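Local coordinates for protein chinitase A (Streptomyces coelicolor, PDB 3EBV) that probably cleaves internal glycosidic bonds of chitin, through the family 18 glycoside hydrolase domain that makes up this chain, at residues Q131-L136 / L167-I172; G9-F14 / F49-A54. One frame throughout, in Å; residues are numbered along the deposited sequence. Where two conformers were deposited one is given.

Interaction 1 (Q131-L136 / L167-I172); sequences QALRAL and LNVKDI
Arg-134 carries most of this contact, reaching from helix 126-140 to the end of helix 161-168 and the turn after it. From CB, its CG lies beside the backbone N, anti to the carbonyl carbon. The chain bends about the CB-CG bond, chi2 -59°, and is extended from CG to the guanidinium. NE comes first: it gives its hydrogen to water 1 at 2.8 Å and passes CG1 of Val-169 at 4.1 Å. At the tip the guanidinium meets the carboxylate of Asp-171 end-on. NH1 bonds OD2 of Asp-171 at 2.9 Å, and NH2 bonds OD1 of the same residue at 2.7 Å. Both bonds are nearly straight and use syn lone pairs, and the two planes are only 21° apart. NH2 also gives a more bent bond to the backbone O of Asn-168, 2.9 Å away, so it serves two acceptors. The two helices belong to the TIM barrel of family 18, where they lie outside the parallel strands. The salt bridge ties helix 126-140 to the turn that follows helix 161-168, the next helix of that layer. CA of Val-169, the first residue past the helical backbone, lies over one face of the guanidinium, 3.6 Å from NH2. CG2 of Ile-172 approaches NH1 obliquely. Deeper in, CD1 of Leu-133 touches CG2 of Val-169 at 4.2 Å, while CD1 of Ile-172 packs 4.0 Å from the backbone O of Leu-133. Leu-133, Val-169 and Ile-172 all rest on Leu-146 of strand 145-148, in the barrel wall.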
loop_
_atom_site.group_PDB
_atom_site.type_symbol
_atom_site.label_atom_id
_atom_site.label_comp_id
_atom_site.label_asym_id
_atom_site.label_seq_id
_atom_site.Cartn_x
_atom_site.Cartn_y
_atom_site.Cartn_z
ATOM N N GLN A 131 19.578 -1.166 -0.425
ATOM C CA GLN A 131 20.463 -1.089 -1.595
ATOM C C GLN A 131 19.644 -1.181 -2.886
ATOM O O GLN A 131 19.852 -0.386 -3.817
ATOM C CB GLN A 131 21.442 -2.227 -1.535
ATOM C CG GLN A 131 22.409 -2.251 -2.771
ATOM C CD GLN A 131 23.398 -3.394 -2.719
ATOM O OE1 GLN A 131 23.742 -3.935 -1.656
ATOM N NE2 GLN A 131 23.902 -3.769 -3.920
ATOM N N ALA A 132 18.693 -2.124 -2.907
ATOM C CA ALA A 132 17.849 -2.327 -4.107
ATOM C C ALA A 132 17.047 -1.070 -4.452
ATOM O O ALA A 132 16.952 -0.645 -5.611
ATOM C CB ALA A 132 16.928 -3.522 -3.923
ATOM N N LEU A 133 16.449 -0.469 -3.425
ATOM C CA LEU A 133 15.625 0.705 -3.664
ATOM C C LEU A 133 16.453 1.930 -4.135
ATOM O O LEU A 133 15.967 2.741 -4.933
ATOM C CB LEU A 133 14.759 1.065 -2.419
ATOM C CG LEU A 133 13.653 0.031 -2.157
ATOM C CD1 LEU A 133 12.984 0.390 -0.805
ATOM C CD2 LEU A 133 12.618 -0.034 -3.279
ATOM N N ARG A 134 17.672 2.076 -3.595
ATOM C CA ARG A 134 18.535 3.164 -4.095
ATOM C C ARG A 134 18.944 2.925 -5.547
ATOM O O ARG A 134 18.973 3.870 -6.328
ATOM C CB ARG A 134 19.775 3.307 -3.198
ATOM C CG ARG A 134 19.452 3.874 -1.786
ATOM C CD ARG A 134 18.815 5.209 -1.845
ATOM N NE ARG A 134 18.587 5.747 -0.495
ATOM C CZ ARG A 134 18.007 6.920 -0.223
ATOM N NH1 ARG A 134 17.518 7.695 -1.198
ATOM N NH2 ARG A 134 17.858 7.313 1.054
ATOM N N ALA A 135 19.228 1.669 -5.877
ATOM C CA ALA A 135 19.561 1.342 -7.297
ATOM C C ALA A 135 18.378 1.662 -8.221
ATOM O O ALA A 135 18.519 2.249 -9.305
ATOM C CB ALA A 135 19.970 -0.104 -7.414
ATOM N N LEU A 136 17.172 1.295 -7.775
ATOM C CA LEU A 136 15.952 1.558 -8.547
ATOM C C LEU A 136 15.694 3.046 -8.666
ATOM O O LEU A 136 15.382 3.557 -9.745
ATOM C CB LEU A 136 14.751 0.874 -7.875
ATOM C CG LEU A 136 13.401 1.022 -8.571
ATOM C CD1 LEU A 136 13.392 0.597 -10.057
ATOM C CD2 LEU A 136 12.297 0.243 -7.781
ATOM N N LEU A 167 12.823 4.146 6.986
ATOM C CA LEU A 167 13.638 5.252 7.486
ATOM C C LEU A 167 14.880 5.467 6.593
ATOM O O LEU A 167 15.213 6.629 6.293
ATOM C CB LEU A 167 14.054 4.990 8.930
ATOM C CG LEU A 167 12.872 5.091 9.934
ATOM C CD1 LEU A 167 13.348 4.488 11.257
ATOM C CD2 LEU A 167 12.380 6.557 10.068
ATOM N N ASN A 168 15.497 4.362 6.156
ATOM C CA ASN A 168 16.737 4.494 5.353
ATOM C C ASN A 168 16.439 5.218 4.067
ATOM O O ASN A 168 17.296 5.953 3.553
ATOM C CB ASN A 168 17.287 3.117 5.023
ATOM C CG ASN A 168 17.910 2.413 6.221
ATOM O OD1 ASN A 168 18.095 3.026 7.305
ATOM N ND2 ASN A 168 18.264 1.135 6.044
ATOM N N VAL A 169 15.235 4.984 3.519
ATOM C CA VAL A 169 14.855 5.611 2.226
ATOM C C VAL A 169 13.815 6.716 2.369
ATOM O O VAL A 169 13.077 7.038 1.420
ATOM C CB VAL A 169 14.455 4.553 1.143
ATOM C CG1 VAL A 169 15.517 3.473 1.019
ATOM C CG2 VAL A 169 13.082 3.894 1.509
ATOM N N LYS A 170 13.768 7.356 3.543
ATOM C CA LYS A 170 12.716 8.326 3.816
ATOM C C LYS A 170 12.599 9.429 2.773
ATOM O O LYS A 170 11.510 9.883 2.433
ATOM C CB LYS A 170 12.933 8.924 5.216
ATOM C CG LYS A 170 11.908 9.950 5.591
ATOM C CD LYS A 170 12.130 10.486 6.993
ATOM C CE LYS A 170 10.944 11.382 7.410
ATOM N NZ LYS A 170 11.277 12.193 8.661
ATOM N N ASP A 171 13.751 9.872 2.252
ATOM C CA ASP A 171 13.736 10.978 1.278
ATOM C C ASP A 171 13.168 10.596 -0.106
ATOM O O ASP A 171 12.904 11.501 -0.914
ATOM C CB ASP A 171 15.162 11.489 1.103
ATOM C CG ASP A 171 16.102 10.362 0.748
ATOM O OD1 ASP A 171 16.369 9.513 1.621
ATOM O OD2 ASP A 171 16.545 10.286 -0.389
ATOM N N ILE A 172 12.944 9.298 -0.362
ATOM C CA ILE A 172 12.336 8.865 -1.636
ATOM C C ILE A 172 11.018 8.094 -1.433
ATOM O O ILE A 172 10.415 7.606 -2.400
ATOM C CB ILE A 172 13.291 7.995 -2.499
ATOM C CG1 ILE A 172 13.819 6.789 -1.743
ATOM C CG2 ILE A 172 14.452 8.878 -3.030
ATOM C CD1 ILE A 172 14.511 5.746 -2.666
HETATM O O HOH W 1 20.104 5.104 1.775
#

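Interaction 2 (G9-F14 / F49-A54)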
loop_
_atom_site.group_PDB
_atom_site.type_symbol
_atom_site.label_atom_id
_atom_site.label_comp_id
_atom_site.label_asym_id
_atom_site.label_seq_id
_atom_site.Cartn_x
_atom_site.Cartn_y
_atom_site.Cartn_z
ATOM N N GLY A 9 -5.493 2.037 -3.701
ATOM C CA GLY A 9 -6.269 0.783 -3.821
ATOM C C GLY A 9 -5.531 -0.264 -4.599
ATOM O O GLY A 9 -4.861 0.066 -5.585
ATOM N N TYR A 10 -5.595 -1.503 -4.124
ATOM C CA TYR A 10 -4.985 -2.633 -4.859
ATOM C C TYR A 10 -5.936 -3.148 -5.916
ATOM O O TYR A 10 -7.061 -3.500 -5.572
ATOM C CB TYR A 10 -4.616 -3.762 -3.899
ATOM C CG TYR A 10 -3.371 -3.428 -3.109
ATOM C CD1 TYR A 10 -2.127 -3.895 -3.540
ATOM C CD2 TYR A 10 -3.426 -2.611 -1.963
ATOM C CE1 TYR A 10 -0.937 -3.569 -2.849
ATOM C CE2 TYR A 10 -2.238 -2.286 -1.279
ATOM C CZ TYR A 10 -1.025 -2.762 -1.729
ATOM O OH TYR A 10 0.117 -2.411 -1.045
ATOM N N TRP A 11 -5.450 -3.187 -7.172
ATOM C CA TRP A 11 -6.245 -3.774 -8.286
ATOM C C TRP A 11 -5.697 -5.152 -8.565
ATOM O O TRP A 11 -4.486 -5.318 -8.755
ATOM C CB TRP A 11 -6.087 -2.872 -9.494
ATOM C CG TRP A 11 -6.702 -3.427 -10.757
ATOM C CD1 TRP A 11 -7.998 -3.298 -11.133
ATOM C CD2 TRP A 11 -6.039 -4.203 -11.778
ATOM N NE1 TRP A 11 -8.208 -3.957 -12.349
ATOM C CE2 TRP A 11 -7.029 -4.509 -12.758
ATOM C CE3 TRP A 11 -4.741 -4.694 -11.950
ATOM C CZ2 TRP A 11 -6.735 -5.241 -13.924
ATOM C CZ3 TRP A 11 -4.448 -5.450 -13.108
ATOM C CH2 TRP A 11 -5.451 -5.702 -14.073
ATOM N N GLN A 12 -6.584 -6.161 -8.565
ATOM C CA GLN A 12 -6.152 -7.562 -8.730
ATOM C C GLN A 12 -5.854 -7.996 -10.160
ATOM O O GLN A 12 -6.744 -7.966 -11.013
ATOM C CB GLN A 12 -7.196 -8.513 -8.195
ATOM C CG GLN A 12 -7.500 -8.282 -6.679
ATOM C CD GLN A 12 -8.756 -9.017 -6.196
ATOM O OE1 GLN A 12 -9.177 -8.851 -5.061
ATOM N NE2 GLN A 12 -9.331 -9.910 -7.048
ATOM N N ASN A 13 -4.635 -8.450 -10.383
ATOM C CA ASN A 13 -4.286 -9.121 -11.664
ATOM C C ASN A 13 -4.590 -10.603 -11.592
ATOM O O ASN A 13 -3.758 -11.425 -11.977
ATOM C CB ASN A 13 -2.786 -8.888 -11.956
ATOM C CG ASN A 13 -2.365 -9.464 -13.310
ATOM O OD1 ASN A 13 -3.098 -9.326 -14.277
ATOM N ND2 ASN A 13 -1.189 -10.078 -13.363
ATOM N N PHE A 14 -5.778 -10.944 -11.099
ATOM C CA PHE A 14 -6.159 -12.346 -10.907
ATOM C C PHE A 14 -7.600 -12.354 -10.464
ATOM O O PHE A 14 -8.126 -11.335 -10.007
ATOM C CB PHE A 14 -5.255 -13.072 -9.885
ATOM C CG PHE A 14 -5.217 -12.404 -8.517
ATOM C CD1 PHE A 14 -6.142 -12.760 -7.543
ATOM C CD2 PHE A 14 -4.254 -11.446 -8.234
ATOM C CE1 PHE A 14 -6.140 -12.131 -6.293
ATOM C CE2 PHE A 14 -4.227 -10.836 -6.972
ATOM C CZ PHE A 14 -5.169 -11.174 -6.013
ATOM N N PHE A 49 6.017 -9.065 -14.840
ATOM C CA PHE A 49 4.585 -8.890 -14.787
ATOM C C PHE A 49 3.949 -9.531 -16.017
ATOM O O PHE A 49 4.404 -9.293 -17.146
ATOM C CB PHE A 49 4.232 -7.411 -14.754
ATOM C CG PHE A 49 2.740 -7.156 -14.759
ATOM C CD1 PHE A 49 1.958 -7.509 -13.654
ATOM C CD2 PHE A 49 2.119 -6.599 -15.872
ATOM C CE1 PHE A 49 0.594 -7.294 -13.670
ATOM C CE2 PHE A 49 0.745 -6.386 -15.882
ATOM C CZ PHE A 49 -0.009 -6.718 -14.783
ATOM N N ASN A 50 2.905 -10.312 -15.776
ATOM C CA ASN A 50 2.175 -10.977 -16.850
ATOM C C ASN A 50 0.689 -10.697 -16.646
ATOM O O ASN A 50 0.095 -11.262 -15.704
ATOM C CB ASN A 50 2.444 -12.484 -16.779
ATOM C CG ASN A 50 3.909 -12.840 -17.082
ATOM O OD1 ASN A 50 4.443 -12.457 -18.125
ATOM N ND2 ASN A 50 4.552 -13.565 -16.173
ATOM N N LEU A 51 0.125 -9.834 -17.484
ATOM C CA LEU A 51 -1.306 -9.531 -17.374
ATOM C C LEU A 51 -2.100 -10.822 -17.475
ATOM O O LEU A 51 -1.880 -11.609 -18.404
ATOM C CB LEU A 51 -1.753 -8.533 -18.439
ATOM C CG LEU A 51 -3.220 -8.083 -18.423
ATOM C CD1 LEU A 51 -3.556 -7.277 -17.118
ATOM C CD2 LEU A 51 -3.550 -7.268 -19.630
ATOM N N ASP A 52 -3.013 -11.049 -16.529
ATOM C CA ASP A 52 -3.855 -12.253 -16.512
ATOM C C ASP A 52 -5.044 -12.094 -17.472
ATOM O O ASP A 52 -6.210 -12.122 -17.069
ATOM C CB ASP A 52 -4.321 -12.536 -15.070
ATOM C CG ASP A 52 -5.093 -13.843 -14.927
ATOM O OD1 ASP A 52 -4.953 -14.734 -15.806
ATOM O OD2 ASP A 52 -5.834 -13.976 -13.926
ATOM N N SER A 53 -4.734 -11.954 -18.759
ATOM C CA SER A 53 -5.748 -11.773 -19.782
ATOM C C SER A 53 -6.882 -12.794 -19.702
ATOM O O SER A 53 -8.057 -12.418 -19.698
ATOM C CB SER A 53 -5.060 -11.839 -21.141
ATOM O OG SER A 53 -4.278 -10.672 -21.308
ATOM N N ALA A 54 -6.511 -14.072 -19.612
ATOM C CA ALA A 54 -7.475 -15.177 -19.539
ATOM C C ALA A 54 -8.399 -15.072 -18.321
ATOM O O ALA A 54 -9.624 -15.147 -18.460
ATOM C CB ALA A 54 -6.747 -16.502 -19.536
#
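The backbone of 11-14 and that of 49-52 run 67° apart, with Asn-13 and Asp-52 nearest in CA position and each at the centre of an inverse gamma turn. Strand 6-12 is the first strand of the family 18 TIM barrel. The contact forms where it runs out into a loop, beside the segment that leads from strand 47-48 toward helix 61-73. The side chain of Asn-13 bridges the two. Its CG is anti to the backbone N, chi1 -176°, which sends the amide toward the loop. Both ends of this amide bond backbone atoms. OD1 of Asn-13 accepts the N-H of Asp-52 at 2.8 Å, on a lone pair and almost straight. ND2 of Asn-13 gives an equally straight bond to O of Asn-50 at 2.9 Å. That acceptor lies in the amide plane, but the donor stands above the carbonyl plane of Asn-50. The two bonds fix the rotation of the buried amide and tie it across Leu-51.

Phe-49 meets Asn-13 tip to tip. CE1 of Phe-49 is 3.3 Å from ND2 of Asn-13, with ring and amide planes 40° apart. Phe-49 also touches Val-35 and Ile-80 of the barrel strands, and its ring is edge-to-face with that of Tyr-111. CD1 of Leu-51 lies 3.5 Å from OD1 of Asn-13. The same methyl lies in plane at the edge of the Trp-11 indole, whose NE1 bonds O of Gln-21. Asp-52 crosses Asn-13 obliquely, its carboxylate nearly perpendicular to the amide, and OD2 of Asp-52 comes within 3.4 Å of CA of Phe-14.

Overall arrangement
Interactions 1 and 2 hold different elements of one barrel domain. Their centres are 26 Å apart and their nearest atoms about 13 Å, so they do not touch. Along the chain, interaction 2 closes before interaction 1 opens. Both are partly buried, each about 16 Å from the centre of the chain. Interaction 1 joins an outer helix to the end and following turn of the next, and a charged pair at its surface lies above an apolar layer on strand 145-148. Interaction 2 joins a strand end to a loop. Its central polar group is a buried neutral amide bonded to backbone atoms, with aromatic and leucine side chains around it. Water takes part in interaction 1.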